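PDB 7CU9: tube-forming protein in Mycobacterial Envelpe, TiME from Mycolicibacterium smegmatis, which probably forms a tube across the mycobacterial outer envelope that is thought to serve in protein secretion. Local coordinates for residues H80-A85 with N178-A183. Residues are numbered along the deposited sequence; the frame is centred on the assembly and turned at random.
Sequences HLVKQA and NVLAGA
Leu180, on helix 174-185, sets its forked end against strand 77-89 over Val82 and Gln84, two residues that stand on the same face of the strand because they are two positions apart. CD2 touches both residues, CD1 the glutamine alone, and no hydrogen bond joins the two segments.

The apolar part is a meeting of branch ends. CG1 of Val82 and CD2 of Leu180 come tip to tip at 3.4 Å, closer than carbons usually pack. Leu180 has CG anti to its own backbone N (chi1 176°), which points the two methyls from the helix toward the strand. Valine suits the strand, where its branched CB is easily accommodated, and Val18 and Val22 of helix 15-22 press on the same side chain; leucine, longer and more flexible, spans the gap from the helix and also touches Ala165 on the adjacent strand 161-169.

With Gln84 both methyls meet a partly polar chain. CD2 of Leu180 rests 4.0 Å from Gln84 CG, while CD1 lies 3.8 Å from Gln84 OE1 and about as near to CD. The glutamine is extended beyond CG, carrying its amide away from the strand to the leucine methyls. OE1 accepts a hydrogen bond from the backbone N of Met13, so this buried amide oxygen is satisfied while its aliphatic stem lends carbon surface to the core. Met13 also packs against Leu180. On the other face of the strand, Lys83 forms a salt bridge with Asp51.

The contact joins helix 174-185, which lies beside helix 15-22, to one face of the antiparallel sheet, an alpha/beta layering consistent with the PknH-like extracellular domain of the Mog1p/PsbP clan.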
loop_
_atom_site.group_PDB
_atom_site.type_symbol
_atom_site.label_atom_id
_atom_site.label_comp_id
_atom_site.label_asym_id
_atom_site.label_seq_id
_atom_site.Cartn_x
_atom_site.Cartn_y
_atom_site.Cartn_z
ATOM N N HIS B 80 1.930 4.412 -7.436
ATOM C CA HIS B 80 2.993 3.561 -6.842
ATOM C C HIS B 80 4.205 3.655 -7.768
ATOM O O HIS B 80 4.022 3.488 -8.993
ATOM C CB HIS B 80 2.510 2.114 -6.619
ATOM C CG HIS B 80 1.458 1.972 -5.566
ATOM N ND1 HIS B 80 1.761 1.693 -4.254
ATOM C CD2 HIS B 80 0.108 2.046 -5.631
ATOM C CE1 HIS B 80 0.646 1.607 -3.552
ATOM N NE2 HIS B 80 -0.383 1.821 -4.381
ATOM N N LEU B 81 5.377 3.982 -7.219
ATOM C CA LEU B 81 6.668 3.910 -7.943
ATOM C C LEU B 81 7.636 3.106 -7.080
ATOM O O LEU B 81 7.718 3.361 -5.862
ATOM C CB LEU B 81 7.221 5.303 -8.254
ATOM C CG LEU B 81 8.537 5.310 -9.035
ATOM C CD1 LEU B 81 8.636 6.515 -9.956
ATOM C CD2 LEU B 81 9.737 5.261 -8.098
ATOM N N VAL B 82 8.320 2.153 -7.702
ATOM C CA VAL B 82 9.253 1.229 -7.008
ATOM C C VAL B 82 10.550 1.194 -7.809
ATOM O O VAL B 82 10.500 0.984 -9.031
ATOM C CB VAL B 82 8.643 -0.172 -6.846
ATOM C CG1 VAL B 82 9.622 -1.141 -6.205
ATOM C CG2 VAL B 82 7.347 -0.109 -6.056
ATOM N N LYS B 83 11.677 1.380 -7.136
ATOM C CA LYS B 83 12.994 1.341 -7.803
ATOM C C LYS B 83 13.883 0.346 -7.060
ATOM O O LYS B 83 13.767 0.210 -5.830
ATOM C CB LYS B 83 13.592 2.746 -7.878
ATOM C CG LYS B 83 14.789 2.892 -8.805
ATOM C CD LYS B 83 15.152 4.333 -9.000
ATOM C CE LYS B 83 16.346 4.545 -9.897
ATOM N NZ LYS B 83 16.521 5.980 -10.217
ATOM N N GLN B 84 14.731 -0.333 -7.817
ATOM C CA GLN B 84 15.705 -1.321 -7.303
ATOM C C GLN B 84 17.057 -1.071 -7.963
ATOM O O GLN B 84 17.082 -0.725 -9.158
ATOM C CB GLN B 84 15.253 -2.730 -7.653
ATOM C CG GLN B 84 13.943 -3.133 -7.012
ATOM C CD GLN B 84 13.476 -4.427 -7.622
ATOM O OE1 GLN B 84 14.014 -5.497 -7.346
ATOM N NE2 GLN B 84 12.497 -4.328 -8.507
ATOM N N ALA B 85 18.140 -1.265 -7.218
ATOM C CA ALA B 85 19.515 -1.228 -7.756
ATOM C C ALA B 85 20.329 -2.296 -7.039
ATOM O O ALA B 85 20.241 -2.380 -5.807
ATOM C CB ALA B 85 20.123 0.141 -7.588
ATOM N N ASN B 178 10.758 -3.306 2.706
ATOM C CA ASN B 178 11.437 -4.363 3.504
ATOM C C ASN B 178 11.167 -5.733 2.874
ATOM O O ASN B 178 12.116 -6.528 2.765
ATOM C CB ASN B 178 11.027 -4.312 4.975
ATOM C CG ASN B 178 11.603 -3.105 5.679
ATOM O OD1 ASN B 178 12.530 -2.474 5.174
ATOM N ND2 ASN B 178 11.047 -2.766 6.829
ATOM N N VAL B 179 9.929 -6.007 2.456
ATOM C CA VAL B 179 9.610 -7.293 1.771
ATOM C C VAL B 179 10.441 -7.366 0.482
ATOM O O VAL B 179 11.040 -8.421 0.212
ATOM C CB VAL B 179 8.105 -7.442 1.480
ATOM C CG1 VAL B 179 7.835 -8.624 0.566
ATOM C CG2 VAL B 179 7.295 -7.566 2.760
ATOM N N LEU B 180 10.484 -6.273 -0.276
ATOM C CA LEU B 180 11.188 -6.205 -1.583
ATOM C C LEU B 180 12.686 -6.452 -1.372
ATOM O O LEU B 180 13.246 -7.289 -2.090
ATOM C CB LEU B 180 10.926 -4.841 -2.222
ATOM C CG LEU B 180 11.664 -4.563 -3.531
ATOM C CD1 LEU B 180 11.422 -5.665 -4.559
ATOM C CD2 LEU B 180 11.265 -3.207 -4.085
ATOM N N ALA B 181 13.321 -5.739 -0.443
ATOM C CA ALA B 181 14.762 -5.917 -0.149
ATOM C C ALA B 181 15.024 -7.372 0.259
ATOM O O ALA B 181 16.060 -7.921 -0.153
ATOM C CB ALA B 181 15.228 -4.943 0.901
ATOM N N GLY B 182 14.125 -7.975 1.040
ATOM C CA GLY B 182 14.216 -9.400 1.412
ATOM C C GLY B 182 14.199 -10.294 0.183
ATOM O O GLY B 182 15.044 -11.202 0.079
ATOM N N ALA B 183 13.273 -10.047 -0.744
ATOM C CA ALA B 183 13.109 -10.837 -1.985
ATOM C C ALA B 183 14.379 -10.724 -2.835
ATOM O O ALA B 183 14.823 -11.742 -3.394
ATOM C CB ALA B 183 11.890 -10.374 -2.743
#